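Local coordinates for ABC transporter substrate-binding protein (Staphylococcus aureus subsp. aureus NCTC 8325, PDB 3UN6), which probably serves as the zinc-binding, substrate-capturing component of an ABC-type import system, although its physiological ligand is not established, at residues L42-H46 and A192-G196; G117-M121 and T148-L153; A197-K201 and S268-Q274. All coordinates share one frame. Numbering follows the deposited sequence.

Interaction 1 of 3, residues L42-H46 and A192-G196; sequences LPITH and AEPFG. With ZN (zinc ion), chain B.
Two loop segments meet here in the buried centre of the chain: 42-46 leaves strand 36-41, and segment 192-196 leads from strand 188-192 into helix 195-201; together they bury 309 Å². The nearest alpha carbons are those of Ile44 and Glu193, 5.8 Å apart. Leu42 is extended, and its O accepts a weak bond from Ile44 N (2.9 Å), which makes Pro43 (phi/psi -78/67) the centre of an inverse gamma turn. The turn brings Pro43 O to 3.6 Å from Pro194 CD. Ile44, extended again with chi1 p and chi2 t, sets CG2 3.6 Å from Phe195 CE2, at the edge of that ring (chi1 m), and CB 4.0 Å from Ala192 CB. Thr45 opens a 3-10 turn; its N donates to Glu193 O (3.0 Å, 166°), the single hydrogen bond between the segments, while its OG1 bonds Thr279. The accepting carbonyl belongs to the cis peptide Glu193-Pro194; the Glu193 side chain (chi1 m, chi2 m) reaches forward along the chain, and OE1 accepts from Gly196 N at 2.9 Å. His46, chi1 m, lays one ring face over Ala192 CB, a CH-pi contact with CB 3.4 Å from the centroid and 19° off the normal. Its ND1 binds zinc at 2.1 Å; water 1 lies 2.4 Å from the metal, and Cys220 and Cys221 supply the remaining protein ligands. A histidine on the loop after the first strand, held against the segment following a central strand of the other sheet, places this zinc site in the interdomain cleft characteristic of periplasmic-binding-protein folds.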
# COMPACT_ATOMS: atom_id res chain seq x y z
N LEU A 42 -7.38 2.90 2.61
CA LEU A 42 -7.47 1.99 3.74
C LEU A 42 -6.56 2.56 4.84
O LEU A 42 -5.52 3.21 4.50
CB LEU A 42 -7.05 0.57 3.36
CG LEU A 42 -8.12 -0.41 2.87
CD1 LEU A 42 -8.67 -0.05 1.45
CD2 LEU A 42 -7.53 -1.84 2.89
N PRO A 43 -6.91 2.34 6.14
CA PRO A 43 -6.15 2.88 7.29
C PRO A 43 -4.85 2.09 7.60
O PRO A 43 -4.71 1.46 8.63
CB PRO A 43 -7.15 2.78 8.45
CG PRO A 43 -7.95 1.54 8.12
CD PRO A 43 -8.03 1.48 6.60
N ILE A 44 -3.91 2.18 6.67
CA ILE A 44 -2.63 1.52 6.75
C ILE A 44 -1.58 2.60 6.57
O ILE A 44 -1.90 3.68 6.06
CB ILE A 44 -2.50 0.49 5.66
CG1 ILE A 44 -2.76 1.14 4.29
CG2 ILE A 44 -3.47 -0.68 5.92
CD1 ILE A 44 -2.63 0.19 3.10
N THR A 45 -0.34 2.34 6.97
CA THR A 45 0.73 3.35 6.83
C THR A 45 0.97 3.75 5.38
O THR A 45 1.50 4.84 5.11
CB THR A 45 2.07 2.88 7.40
OG1 THR A 45 2.59 1.80 6.62
CG2 THR A 45 1.94 2.47 8.87
N HIS A 46 0.58 2.90 4.45
CA HIS A 46 0.82 3.19 3.05
C HIS A 46 -0.01 4.34 2.53
O HIS A 46 0.29 4.87 1.46
CB HIS A 46 0.63 1.96 2.16
CG HIS A 46 1.53 0.83 2.53
ND1 HIS A 46 1.47 -0.39 1.91
CD2 HIS A 46 2.47 0.72 3.50
CE1 HIS A 46 2.37 -1.20 2.45
NE2 HIS A 46 2.99 -0.55 3.42
N ALA A 192 0.28 -4.58 5.02
CA ALA A 192 0.91 -3.33 5.40
C ALA A 192 0.69 -3.12 6.89
O ALA A 192 -0.31 -3.58 7.45
CB ALA A 192 0.29 -2.15 4.64
N GLU A 193 1.61 -2.43 7.53
CA GLU A 193 1.39 -2.07 8.92
C GLU A 193 0.20 -1.11 8.88
O GLU A 193 -0.06 -0.50 7.85
CB GLU A 193 2.62 -1.44 9.53
CG GLU A 193 3.77 -2.44 9.74
CD GLU A 193 3.50 -3.51 10.82
OE1 GLU A 193 2.33 -3.88 11.05
OE2 GLU A 193 4.48 -4.02 11.41
N PRO A 194 -0.53 -0.98 10.00
CA PRO A 194 -0.28 -1.54 11.30
C PRO A 194 -0.86 -2.93 11.56
O PRO A 194 -0.86 -3.36 12.70
CB PRO A 194 -0.97 -0.54 12.21
CG PRO A 194 -2.18 -0.14 11.42
CD PRO A 194 -1.79 -0.23 9.99
N PHE A 195 -1.28 -3.65 10.52
CA PHE A 195 -1.95 -4.93 10.74
C PHE A 195 -1.05 -6.09 11.17
O PHE A 195 -1.54 -7.11 11.63
CB PHE A 195 -2.93 -5.23 9.60
CG PHE A 195 -4.06 -4.24 9.58
CD1 PHE A 195 -5.07 -4.32 10.55
CD2 PHE A 195 -4.03 -3.16 8.73
CE1 PHE A 195 -6.09 -3.38 10.62
CE2 PHE A 195 -5.06 -2.18 8.77
CZ PHE A 195 -6.09 -2.30 9.74
N GLY A 196 0.27 -5.90 11.09
CA GLY A 196 1.20 -6.90 11.61
C GLY A 196 1.38 -6.63 13.10
O GLY A 196 1.22 -7.53 13.94
ZN ZN B . 0.39 -1.14 0.27
O HOH W 1 -1.14 -2.59 1.38

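Interaction 2 of 3, residues G117-M121 and T148-L153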
# COMPACT_ATOMS: atom_id res chain seq x y z
N GLY A 117 7.30 -0.69 4.85
CA GLY A 117 6.08 -0.80 5.67
C GLY A 117 5.26 -2.08 5.53
O GLY A 117 4.11 -2.14 5.99
N ASN A 118 5.83 -3.11 4.89
CA ASN A 118 5.16 -4.43 4.74
C ASN A 118 5.77 -5.48 5.66
O ASN A 118 6.97 -5.43 5.97
CB ASN A 118 5.23 -4.92 3.27
CG ASN A 118 4.13 -4.31 2.39
OD1 ASN A 118 3.00 -4.14 2.85
ND2 ASN A 118 4.46 -4.00 1.12
N VAL A 119 4.94 -6.41 6.12
CA VAL A 119 5.40 -7.47 6.97
C VAL A 119 4.88 -8.84 6.56
O VAL A 119 3.94 -8.96 5.80
CB VAL A 119 4.95 -7.24 8.44
CG1 VAL A 119 5.60 -6.00 8.99
CG2 VAL A 119 3.43 -7.14 8.54
N ILE A 120 5.54 -9.88 7.09
CA ILE A 120 5.10 -11.26 6.95
C ILE A 120 5.02 -11.75 8.37
O ILE A 120 6.02 -11.76 9.08
CB ILE A 120 6.09 -12.09 6.13
CG1 ILE A 120 6.12 -11.56 4.68
CG2 ILE A 120 5.69 -13.58 6.15
CD1 ILE A 120 7.39 -11.89 3.92
N MSE A 121 3.81 -12.10 8.80
CA MSE A 121 3.53 -12.57 10.15
C MSE A 121 3.30 -14.07 10.16
O MSE A 121 2.85 -14.64 9.18
CB MSE A 121 2.25 -11.93 10.68
CG MSE A 121 2.25 -10.42 10.63
SE MSE A 121 3.57 -9.69 11.83
CE MSE A 121 2.72 -10.25 13.51
N THR A 148 1.67 -6.81 -3.78
CA THR A 148 3.09 -6.99 -3.50
C THR A 148 3.26 -8.05 -2.39
O THR A 148 4.28 -8.70 -2.30
CB THR A 148 3.70 -5.64 -3.08
OG1 THR A 148 3.68 -4.78 -4.22
CG2 THR A 148 5.17 -5.76 -2.55
N HIS A 149 2.24 -8.21 -1.57
CA HIS A 149 2.23 -9.19 -0.48
C HIS A 149 2.32 -10.60 -1.04
O HIS A 149 3.11 -11.40 -0.54
CB HIS A 149 0.98 -8.98 0.36
CG HIS A 149 0.82 -7.56 0.77
ND1 HIS A 149 0.06 -6.66 0.04
CD2 HIS A 149 1.41 -6.85 1.76
CE1 HIS A 149 0.16 -5.47 0.60
NE2 HIS A 149 0.97 -5.55 1.64
N TYR A 150 1.53 -10.91 -2.07
CA TYR A 150 1.63 -12.20 -2.76
C TYR A 150 3.07 -12.40 -3.29
O TYR A 150 3.65 -13.47 -3.15
CB TYR A 150 0.65 -12.27 -3.94
CG TYR A 150 0.86 -13.46 -4.86
CD1 TYR A 150 1.52 -13.34 -6.08
CD2 TYR A 150 0.42 -14.73 -4.47
CE1 TYR A 150 1.70 -14.46 -6.91
CE2 TYR A 150 0.59 -15.82 -5.28
CZ TYR A 150 1.23 -15.69 -6.49
OH TYR A 150 1.38 -16.81 -7.25
N LEU A 151 3.62 -11.36 -3.91
CA LEU A 151 4.97 -11.44 -4.46
C LEU A 151 6.03 -11.64 -3.39
O LEU A 151 6.95 -12.42 -3.56
CB LEU A 151 5.29 -10.18 -5.29
CG LEU A 151 4.31 -9.90 -6.43
CD1 LEU A 151 4.65 -8.56 -7.12
CD2 LEU A 151 4.28 -11.05 -7.45
N LEU A 152 5.89 -10.94 -2.27
CA LEU A 152 6.84 -11.06 -1.16
C LEU A 152 6.84 -12.48 -0.63
O LEU A 152 7.90 -13.08 -0.39
CB LEU A 152 6.49 -10.08 -0.04
CG LEU A 152 6.86 -8.60 -0.23
CD1 LEU A 152 6.11 -7.72 0.77
CD2 LEU A 152 8.37 -8.42 -0.12
N LEU A 153 5.64 -13.04 -0.47
CA LEU A 153 5.51 -14.38 0.06
C LEU A 153 6.07 -15.43 -0.87
O LEU A 153 6.73 -16.36 -0.42
CB LEU A 153 4.06 -14.67 0.45
CG LEU A 153 3.59 -14.11 1.79
CD1 LEU A 153 2.00 -14.18 1.84
CD2 LEU A 153 4.21 -14.88 2.92
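Asn118 extends from the start of strand 118-121 over the start of helix 148-153, against the edge of the His149 ring and Leu152 CD1. His149 NE2 donates to Asn118 OD1 at 2.8 Å; the acceptor lies near the plane of the imidazole, although the 130° angle at the hydrogen is well short of linear. Asn118 CB packs 3.9 Å from Leu152 CD1, and its ND2 lies 4.1 Å from Thr148 CG2. Two residues along the strand, Ile120 also points toward the helix: its CG2 lies 3.8 Å from Leu153 CD2, and its CD1 4.4 Å from Leu152 CB. Between them Val119 points away, the alternation expected of a beta strand, so one strand face meets the helix. The axes approach to 9.6 Å and cross at -54°, and the alpha carbons of Asn118 and His149, like those of Ile120 and Leu153, stand 7.6 Å apart. Ser190 of strand 188-192, beside strand 118-121 in the sheet, touches Ile120, His149 and Leu153. The polar end adjoins the metal site: Asn118 packs on the zinc ligands His46 and Cys220, and the His149 side chain is about 4 Å from a bound zinc ion. This is helix-on-sheet packing of an alpha/beta domain, consistent with a periplasmic-binding-protein fold, and its polar end here borders the zinc site.

Interaction 3 of 3, residues A197-K201 and S268-Q274; sequences ALGEK and SRDVLTQ
Helix 197-201 and helix 269-274 run largely antiparallel, their N-to-C directions 139° apart and their axes 9.7 Å apart at closest approach, with 315 Å² buried between the segments. The alpha carbons come nearest at Ala197 and Val271, 5.7 Å apart, a separation that the small alanine side chain permits. Apolar contact is centred on this pair: Ala197 CB lies 4.0 Å from Val271 CG1, while Val271, chi1 t, sets CG2 3.7 Å from Lys201 CD. The charged contact lies at the N-terminal end of helix 269-274. Lys201 runs extended through chi3 (t, t, t) and then turns at chi4 (p), so that NZ forms a salt bridge with Asp270 OD2 at 2.8 Å and stands 2.7 Å from Ser268 OG. Ser268, chi1 p, occupies the N-cap position, and its OG donates to Asp270 OD2 (2.6 Å), so this carboxylate oxygen meets both serine and lysine. An uncharged donor, Gln274, extended with chi1 and chi2 t, makes a weak hydrogen bond from NE2 to the carboxylate oxygen Glu200 OE1 (3.4 Å, 161°); the same NE2 packs 3.5 Å from Ala197 CB. The other oxygen, Glu200 OE2, bonds Thr207 of strand 206-210. On the side of helix 269-274 turned away from helix 197-201, Leu272 and Arg269 pack on helix 254-264, where Arg269 also pairs with Asp259; helix 269-277 is thus held between helices 195-201 and 254-264.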
# COMPACT_ATOMS: atom_id res chain seq x y z
N ALA A 197 1.71 -5.38 13.42
CA ALA A 197 1.89 -4.98 14.79
C ALA A 197 0.62 -5.32 15.57
O ALA A 197 0.70 -5.78 16.71
CB ALA A 197 2.21 -3.50 14.88
N LEU A 198 -0.55 -5.12 14.96
CA LEU A 198 -1.81 -5.43 15.64
C LEU A 198 -1.90 -6.93 15.92
O LEU A 198 -2.34 -7.33 16.99
CB LEU A 198 -3.02 -4.95 14.82
CG LEU A 198 -4.37 -5.08 15.51
CD1 LEU A 198 -4.43 -4.27 16.80
CD2 LEU A 198 -5.52 -4.67 14.55
N GLY A 199 -1.47 -7.76 14.96
CA GLY A 199 -1.44 -9.21 15.17
C GLY A 199 -0.64 -9.60 16.41
O GLY A 199 -1.01 -10.52 17.16
N GLU A 200 0.47 -8.91 16.65
CA GLU A 200 1.29 -9.19 17.82
C GLU A 200 0.56 -8.81 19.09
O GLU A 200 0.54 -9.56 20.03
CB GLU A 200 2.62 -8.45 17.78
CG GLU A 200 3.54 -8.90 16.68
CD GLU A 200 4.95 -8.35 16.84
OE1 GLU A 200 5.12 -7.30 17.50
OE2 GLU A 200 5.90 -8.95 16.28
N LYS A 201 -0.03 -7.61 19.09
CA LYS A 201 -0.78 -7.08 20.24
C LYS A 201 -2.05 -7.89 20.46
O LYS A 201 -2.29 -8.40 21.55
CB LYS A 201 -1.16 -5.61 20.00
CG LYS A 201 -1.76 -4.82 21.21
CD LYS A 201 -2.60 -3.62 20.72
CE LYS A 201 -2.82 -2.52 21.78
NZ LYS A 201 -1.63 -1.59 21.94
N SER A 268 -3.61 2.16 18.73
CA SER A 268 -2.91 2.83 19.82
C SER A 268 -1.56 3.38 19.34
O SER A 268 -1.06 3.02 18.26
CB SER A 268 -2.67 1.86 20.97
OG SER A 268 -2.06 0.69 20.49
N ARG A 269 -0.95 4.23 20.17
CA ARG A 269 0.32 4.86 19.84
C ARG A 269 1.45 3.82 19.76
O ARG A 269 2.35 3.92 18.92
CB ARG A 269 0.64 5.95 20.86
CG ARG A 269 1.82 6.80 20.46
CD ARG A 269 2.15 7.90 21.47
NE ARG A 269 3.24 8.69 20.90
CZ ARG A 269 3.08 9.68 20.02
NH1 ARG A 269 1.86 10.07 19.63
NH2 ARG A 269 4.15 10.29 19.53
N ASP A 270 1.42 2.80 20.62
CA ASP A 270 2.48 1.80 20.55
C ASP A 270 2.44 1.01 19.24
O ASP A 270 3.48 0.77 18.67
CB ASP A 270 2.47 0.86 21.76
CG ASP A 270 1.17 0.12 21.91
OD1 ASP A 270 0.91 -0.38 23.04
OD2 ASP A 270 0.40 0.02 20.93
N VAL A 271 1.25 0.61 18.80
CA VAL A 271 1.10 -0.07 17.51
C VAL A 271 1.53 0.82 16.35
O VAL A 271 2.15 0.33 15.42
CB VAL A 271 -0.35 -0.57 17.29
CG1 VAL A 271 -0.65 -0.88 15.80
CG2 VAL A 271 -0.62 -1.77 18.19
N LEU A 272 1.24 2.12 16.42
CA LEU A 272 1.55 3.03 15.31
C LEU A 272 3.02 3.50 15.30
O LEU A 272 3.56 3.82 14.24
CB LEU A 272 0.56 4.21 15.28
CG LEU A 272 -0.88 3.79 14.94
CD1 LEU A 272 -1.83 4.92 15.26
CD2 LEU A 272 -1.01 3.33 13.46
N THR A 273 3.66 3.50 16.48
CA THR A 273 5.09 3.81 16.57
C THR A 273 5.86 2.68 15.89
O THR A 273 6.74 2.92 15.06
CB THR A 273 5.54 3.98 18.02
OG1 THR A 273 4.81 5.08 18.57
CG2 THR A 273 7.03 4.28 18.09
N GLN A 274 5.51 1.43 16.21
CA GLN A 274 6.13 0.29 15.54
C GLN A 274 5.89 0.35 14.01
O GLN A 274 6.81 0.13 13.21
CB GLN A 274 5.58 -1.02 16.13
CG GLN A 274 6.08 -2.29 15.43
CD GLN A 274 5.65 -3.53 16.18
OE1 GLN A 274 5.49 -3.49 17.39
NE2 GLN A 274 5.47 -4.62 15.48

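Interactions 1 and 2 are buried near the centre of the chain and adjoin the zinc site, whereas interaction 3, about 18 Å from that centre (centre to centre), is partly exposed. Their chemistry follows: interaction 1 joins a backbone hydrogen bond to metal coordination, and interaction 2 has an imidazole hydrogen bond; both add apolar packing. The outer contact surrounds a small Ala-Val centre with a salt bridge and long polar side chains. Gly117 O joins the first two, lying 2.9 Å from Glu193 N and 3.2 Å from His46 NE2. Interactions 1 and 3 share helix 195-201, and Pro194 CB packs 3.6 Å from Val271 CG1. Interactions 2 and 3 touch more thinly, through Met121 CE and Glu200 CG, 3.5 Å apart.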